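SusD superfamily protein (Bacteroides fragilis NCTC 9343, PDB 3NQP) probably binds sugars at the outer membrane, as other members of the SusD family of glycan-capturing proteins do. Local coordinates at residues E264-N278 and V372-V385. Numbering follows the deposited sequence.
Sequences EIIFAIRFLEGEATN and VYCGDYIFYRLPWV. With EDO (1,2-ethanediol), chain F.
V372 packs its two methyl branches against E273 and T277; CG1 lies 3.7 Å from T277 CG2. The carbonyl of Y373, at the centre of an inverse gamma turn, takes the backbone N-H of N278, and a water joins N278 OD1 to the N-H of G375. The N278 side chain also has N280 as a partner. D376 then reaches across to residues 270-271. Its OD2 uses the syn lone pair to accept R270 NE at 2.8 Å, with guanidinium and carboxylate nearly coplanar, 14° apart. R270 gets there because its chain bends at chi2 and chi3. D376 OD1 is met by F271 N from above the carboxylate plane and also pairs with K260. Y377 exchanges two backbone hydrogen bonds with I269, and its ring forms an offset edge-to-face pair with F271, the edge of F271 toward the face of Y377, centroids 5.7 Å apart. The other face of the two-stranded antiparallel sheet has I378 beside A268, its CD1 3.8 Å from I265 CD1. At F379, I269 CG1 sits over the ring face, 3.9 Å from the centroid. F379 N and Y380 N both bond to F267 O, while Y380 O accepts I266 N and F267 N. These two classic bulges take both strands round a corner together. R381, the N-cap residue of helix 382-396, offers NH1 to E264 OE2 at 2.9 Å; this oxygen is met nearly along its C-O axis. L382 N bonds to E264 O, and P383 CD lies against the E264 carboxylate. Both charges have further partners: R412 for E264, E445 and E449 for R381. The sheet thus ties the strand after helix 251-255 to the start of helix 382-396 within the SusD family region. Its buried charges lie in paired networks, which probably favour the ionised forms of E264 and D376.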
loop_
_atom_site.group_PDB
_atom_site.type_symbol
_atom_site.label_atom_id
_atom_site.label_comp_id
_atom_site.label_asym_id
_atom_site.label_seq_id
_atom_site.Cartn_x
_atom_site.Cartn_y
_atom_site.Cartn_z
ATOM N N GLU A 264 4.544 -5.159 15.514
ATOM C CA GLU A 264 4.307 -5.707 14.160
ATOM C C GLU A 264 4.682 -4.700 13.101
ATOM O O GLU A 264 4.899 -5.046 11.952
ATOM C CB GLU A 264 2.826 -6.054 14.022
ATOM C CG GLU A 264 2.470 -6.758 12.733
ATOM C CD GLU A 264 1.084 -7.407 12.775
ATOM O OE1 GLU A 264 0.705 -8.016 13.826
ATOM O OE2 GLU A 264 0.400 -7.389 11.735
ATOM N N ILE A 265 4.703 -3.424 13.460
ATOM C CA ILE A 265 4.912 -2.368 12.488
ATOM C C ILE A 265 6.399 -2.138 12.277
ATOM O O ILE A 265 7.169 -2.166 13.226
ATOM C CB ILE A 265 4.219 -1.054 12.942
ATOM C CG1 ILE A 265 2.665 -1.208 12.902
ATOM C CG2 ILE A 265 4.625 0.156 12.056
ATOM C CD1 ILE A 265 1.936 0.030 13.428
ATOM N N ILE A 266 6.786 -1.934 11.017
ATOM C CA ILE A 266 8.141 -1.573 10.632
ATOM C C ILE A 266 8.204 -0.054 10.351
ATOM O O ILE A 266 8.987 0.666 10.960
ATOM C CB ILE A 266 8.609 -2.322 9.359
ATOM C CG1 ILE A 266 8.920 -3.793 9.649
ATOM C CG2 ILE A 266 9.896 -1.723 8.864
ATOM C CD1 ILE A 266 7.915 -4.829 9.247
ATOM N N PHE A 267 7.352 0.422 9.457
ATOM C CA PHE A 267 7.265 1.853 9.167
ATOM C C PHE A 267 5.812 2.272 8.871
ATOM O O PHE A 267 5.113 1.621 8.078
ATOM C CB PHE A 267 8.222 2.282 8.033
ATOM C CG PHE A 267 8.042 3.709 7.668
ATOM C CD1 PHE A 267 8.593 4.700 8.447
ATOM C CD2 PHE A 267 7.290 4.073 6.549
ATOM C CE1 PHE A 267 8.402 6.043 8.145
ATOM C CE2 PHE A 267 7.060 5.422 6.269
ATOM C CZ PHE A 267 7.629 6.397 7.073
ATOM N N ALA A 268 5.355 3.338 9.550
ATOM C CA ALA A 268 4.021 3.895 9.360
ATOM C C ALA A 268 4.108 5.427 9.247
ATOM O O ALA A 268 5.028 6.028 9.811
ATOM C CB ALA A 268 3.119 3.532 10.578
ATOM N N ILE A 269 3.141 6.011 8.520
ATOM C CA ILE A 269 2.914 7.435 8.436
ATOM C C ILE A 269 2.065 7.874 9.647
ATOM O O ILE A 269 0.976 7.369 9.853
ATOM C CB ILE A 269 2.151 7.794 7.148
ATOM C CG1 ILE A 269 2.993 7.463 5.891
ATOM C CG2 ILE A 269 1.677 9.252 7.159
ATOM C CD1 ILE A 269 4.316 8.222 5.771
ATOM N N ARG A 270 2.574 8.819 10.411
ATOM C CA ARG A 270 1.903 9.368 11.611
ATOM C C ARG A 270 0.868 10.435 11.277
ATOM O O ARG A 270 1.190 11.479 10.693
ATOM C CB ARG A 270 2.973 9.939 12.571
ATOM C CG ARG A 270 2.456 10.580 13.903
ATOM C CD ARG A 270 1.531 9.628 14.708
ATOM N NE ARG A 270 2.065 8.282 14.949
ATOM C CZ ARG A 270 2.935 7.964 15.893
ATOM N NH1 ARG A 270 3.435 8.893 16.716
ATOM N NH2 ARG A 270 3.354 6.717 15.983
ATOM N N PHE A 271 -0.391 10.151 11.636
ATOM C CA PHE A 271 -1.451 11.139 11.632
ATOM C C PHE A 271 -1.684 11.447 13.114
ATOM O O PHE A 271 -1.560 10.562 13.949
ATOM C CB PHE A 271 -2.704 10.608 10.885
ATOM C CG PHE A 271 -2.533 10.634 9.365
ATOM C CD1 PHE A 271 -2.605 11.840 8.658
ATOM C CD2 PHE A 271 -2.230 9.497 8.668
ATOM C CE1 PHE A 271 -2.396 11.888 7.289
ATOM C CE2 PHE A 271 -2.003 9.525 7.322
ATOM C CZ PHE A 271 -2.091 10.730 6.609
ATOM N N LEU A 272 -1.934 12.714 13.437
ATOM C CA LEU A 272 -1.966 13.186 14.830
ATOM C C LEU A 272 -3.076 14.213 14.973
ATOM O O LEU A 272 -3.120 15.175 14.216
ATOM C CB LEU A 272 -0.611 13.812 15.201
ATOM C CG LEU A 272 -0.353 14.382 16.602
ATOM C CD1 LEU A 272 -0.467 13.281 17.691
ATOM C CD2 LEU A 272 1.016 15.089 16.660
ATOM N N GLU A 273 -4.015 13.960 15.879
ATOM C CA GLU A 273 -5.066 14.934 16.183
ATOM C C GLU A 273 -4.467 16.320 16.387
ATOM O O GLU A 273 -3.425 16.479 17.005
ATOM C CB GLU A 273 -5.860 14.523 17.410
ATOM C CG GLU A 273 -7.013 15.448 17.752
ATOM C CD GLU A 273 -7.842 14.935 18.920
ATOM O OE1 GLU A 273 -7.544 13.868 19.478
ATOM O OE2 GLU A 273 -8.823 15.587 19.250
ATOM N N GLY A 274 -5.109 17.313 15.794
ATOM C CA GLY A 274 -4.617 18.673 15.872
ATOM C C GLY A 274 -3.502 19.036 14.935
ATOM O O GLY A 274 -3.072 20.181 14.946
ATOM N N GLU A 275 -3.025 18.093 14.126
ATOM C CA GLU A 275 -1.943 18.378 13.161
ATOM C C GLU A 275 -2.358 17.959 11.738
ATOM O O GLU A 275 -2.436 18.793 10.841
ATOM C CB GLU A 275 -0.665 17.679 13.601
ATOM C CG GLU A 275 0.577 17.908 12.706
ATOM C CD GLU A 275 1.835 17.228 13.284
ATOM O OE1 GLU A 275 1.979 15.978 13.150
ATOM O OE2 GLU A 275 2.685 17.927 13.874
ATOM N N ALA A 276 -2.646 16.673 11.545
ATOM C CA ALA A 276 -3.095 16.162 10.248
ATOM C C ALA A 276 -3.873 14.896 10.498
ATOM O O ALA A 276 -3.506 14.094 11.373
ATOM C CB ALA A 276 -1.916 15.902 9.345
ATOM N N THR A 277 -4.996 14.769 9.792
ATOM C CA THR A 277 -5.844 13.589 9.793
ATOM C C THR A 277 -6.044 13.099 8.355
ATOM O O THR A 277 -5.700 13.783 7.408
ATOM C CB THR A 277 -7.223 13.887 10.482
ATOM O OG1 THR A 277 -7.883 14.969 9.822
ATOM C CG2 THR A 277 -7.026 14.255 11.973
ATOM N N ASN A 278 -6.558 11.888 8.186
ATOM C CA ASN A 278 -6.646 11.294 6.864
ATOM C C ASN A 278 -8.114 11.199 6.450
ATOM O O ASN A 278 -9.027 11.550 7.239
ATOM C CB ASN A 278 -5.910 9.955 6.859
ATOM C CG ASN A 278 -6.457 8.973 7.871
ATOM O OD1 ASN A 278 -7.645 8.664 7.835
ATOM N ND2 ASN A 278 -5.574 8.429 8.740
ATOM N N VAL A 372 -12.060 11.402 15.237
ATOM C CA VAL A 372 -10.835 11.923 14.651
ATOM C C VAL A 372 -10.144 10.846 13.829
ATOM O O VAL A 372 -9.764 9.817 14.350
ATOM C CB VAL A 372 -9.876 12.451 15.751
ATOM C CG1 VAL A 372 -8.602 13.018 15.131
ATOM C CG2 VAL A 372 -10.534 13.557 16.614
ATOM N N TYR A 373 -9.995 11.066 12.532
ATOM C CA TYR A 373 -9.366 10.054 11.655
ATOM C C TYR A 373 -7.826 10.152 11.705
ATOM O O TYR A 373 -7.197 10.565 10.748
ATOM C CB TYR A 373 -9.880 10.182 10.229
ATOM C CG TYR A 373 -11.373 9.922 10.144
ATOM C CD1 TYR A 373 -11.885 8.635 10.247
ATOM C CD2 TYR A 373 -12.266 10.958 9.999
ATOM C CE1 TYR A 373 -13.273 8.399 10.170
ATOM C CE2 TYR A 373 -13.623 10.738 9.937
ATOM C CZ TYR A 373 -14.126 9.447 10.027
ATOM O OH TYR A 373 -15.482 9.226 9.953
ATOM N N CYS A 374 -7.249 9.781 12.851
ATOM C CA CYS A 374 -5.814 9.812 13.055
ATOM C C CYS A 374 -5.197 8.426 13.080
ATOM O O CYS A 374 -4.154 8.225 13.694
ATOM C CB CYS A 374 -5.476 10.610 14.329
ATOM S SG CYS A 374 -6.130 9.890 15.846
ATOM N N GLY A 375 -5.839 7.442 12.428
ATOM C CA GLY A 375 -5.190 6.147 12.219
ATOM C C GLY A 375 -3.898 6.310 11.398
ATOM O O GLY A 375 -3.888 7.045 10.428
ATOM N N ASP A 376 -2.805 5.678 11.800
ATOM C CA ASP A 376 -1.545 5.843 11.056
ATOM C C ASP A 376 -1.627 5.051 9.759
ATOM O O ASP A 376 -2.338 4.027 9.684
ATOM C CB ASP A 376 -0.350 5.316 11.861
ATOM C CG ASP A 376 0.160 6.305 12.933
ATOM O OD1 ASP A 376 -0.409 7.418 13.067
ATOM O OD2 ASP A 376 1.149 5.923 13.642
ATOM N N TYR A 377 -0.935 5.525 8.720
ATOM C CA TYR A 377 -0.896 4.776 7.450
ATOM C C TYR A 377 0.324 3.829 7.430
ATOM O O TYR A 377 1.463 4.271 7.217
ATOM C CB TYR A 377 -0.919 5.765 6.248
ATOM C CG TYR A 377 -2.279 5.901 5.590
ATOM C CD1 TYR A 377 -3.425 6.140 6.342
ATOM C CD2 TYR A 377 -2.442 5.700 4.229
ATOM C CE1 TYR A 377 -4.657 6.231 5.742
ATOM C CE2 TYR A 377 -3.679 5.752 3.640
ATOM C CZ TYR A 377 -4.777 6.014 4.378
ATOM O OH TYR A 377 -5.999 6.026 3.756
ATOM N N ILE A 378 0.094 2.539 7.674
ATOM C CA ILE A 378 1.208 1.566 7.782
ATOM C C ILE A 378 1.632 1.245 6.372
ATOM O O ILE A 378 0.770 0.893 5.557
ATOM C CB ILE A 378 0.750 0.252 8.475
ATOM C CG1 ILE A 378 0.192 0.587 9.862
ATOM C CG2 ILE A 378 1.917 -0.795 8.452
ATOM C CD1 ILE A 378 -0.528 -0.523 10.618
ATOM N N PHE A 379 2.921 1.422 6.067
ATOM C CA PHE A 379 3.488 1.049 4.791
ATOM C C PHE A 379 4.090 -0.358 4.842
ATOM O O PHE A 379 3.918 -1.105 3.902
ATOM C CB PHE A 379 4.578 2.048 4.362
ATOM C CG PHE A 379 4.055 3.358 3.864
ATOM C CD1 PHE A 379 2.704 3.659 3.837
ATOM C CD2 PHE A 379 4.955 4.312 3.445
ATOM C CE1 PHE A 379 2.265 4.889 3.343
ATOM C CE2 PHE A 379 4.528 5.529 2.949
ATOM C CZ PHE A 379 3.202 5.823 2.895
ATOM N N TYR A 380 4.798 -0.712 5.918
ATOM C CA TYR A 380 5.322 -2.077 6.073
ATOM C C TYR A 380 5.016 -2.590 7.472
ATOM O O TYR A 380 5.326 -1.892 8.430
ATOM C CB TYR A 380 6.820 -2.134 5.895
ATOM C CG TYR A 380 7.291 -1.687 4.563
ATOM C CD1 TYR A 380 6.983 -2.441 3.420
ATOM C CD2 TYR A 380 8.000 -0.509 4.403
ATOM C CE1 TYR A 380 7.388 -2.073 2.195
ATOM C CE2 TYR A 380 8.429 -0.115 3.118
ATOM C CZ TYR A 380 8.105 -0.904 2.018
ATOM O OH TYR A 380 8.502 -0.590 0.728
ATOM N N ARG A 381 4.422 -3.783 7.564
ATOM C CA ARG A 381 4.315 -4.509 8.849
ATOM C C ARG A 381 4.627 -6.016 8.642
ATOM O O ARG A 381 4.766 -6.487 7.507
ATOM C CB ARG A 381 2.947 -4.268 9.467
ATOM C CG ARG A 381 1.800 -4.630 8.628
ATOM C CD ARG A 381 0.491 -4.420 9.384
ATOM N NE ARG A 381 -0.656 -4.723 8.545
ATOM C CZ ARG A 381 -1.313 -5.893 8.488
ATOM N NH1 ARG A 381 -0.982 -6.948 9.220
ATOM N NH2 ARG A 381 -2.335 -6.007 7.668
ATOM N N LEU A 382 4.780 -6.760 9.719
ATOM C CA LEU A 382 5.417 -8.073 9.618
ATOM C C LEU A 382 4.689 -9.085 8.704
ATOM O O LEU A 382 5.367 -9.787 7.974
ATOM C CB LEU A 382 5.650 -8.659 11.028
ATOM C CG LEU A 382 6.749 -9.691 11.191
ATOM C CD1 LEU A 382 8.118 -8.998 10.808
ATOM C CD2 LEU A 382 6.719 -10.233 12.670
ATOM N N PRO A 383 3.326 -9.200 8.736
ATOM C CA PRO A 383 2.716 -10.168 7.819
ATOM C C PRO A 383 2.978 -9.890 6.320
ATOM O O PRO A 383 2.946 -10.829 5.494
ATOM C CB PRO A 383 1.194 -10.080 8.127
ATOM C CG PRO A 383 1.131 -9.597 9.562
ATOM C CD PRO A 383 2.329 -8.606 9.628
ATOM N N TRP A 384 3.241 -8.639 5.969
ATOM C CA TRP A 384 3.691 -8.315 4.595
ATOM C C TRP A 384 5.020 -9.022 4.319
ATOM O O TRP A 384 5.239 -9.537 3.220
ATOM C CB TRP A 384 3.766 -6.793 4.366
ATOM C CG TRP A 384 4.290 -6.399 3.000
ATOM C CD1 TRP A 384 3.562 -6.157 1.881
ATOM C CD2 TRP A 384 5.638 -6.197 2.652
ATOM N NE1 TRP A 384 4.379 -5.838 0.832
ATOM C CE2 TRP A 384 5.670 -5.871 1.278
ATOM C CE3 TRP A 384 6.849 -6.297 3.360
ATOM C CZ2 TRP A 384 6.866 -5.627 0.594
ATOM C CZ3 TRP A 384 8.010 -6.022 2.706
ATOM C CH2 TRP A 384 8.022 -5.701 1.340
ATOM N N VAL A 385 5.905 -9.057 5.308
ATOM C CA VAL A 385 7.232 -9.652 5.126
ATOM C C VAL A 385 7.022 -11.158 4.891
ATOM O O VAL A 385 7.547 -11.748 3.927
ATOM C CB VAL A 385 8.234 -9.325 6.275
ATOM C CG1 VAL A 385 9.526 -10.064 6.044
ATOM C CG2 VAL A 385 8.474 -7.756 6.442
HETATM C C1 EDO F . -6.018 18.336 8.281
HETATM O O1 EDO F . -5.500 17.032 7.868
HETATM C C2 EDO F . -7.301 18.373 9.129
HETATM O O2 EDO F . -7.423 17.517 10.330
HETATM O O HOH W 1 -7.977 7.329 10.488
#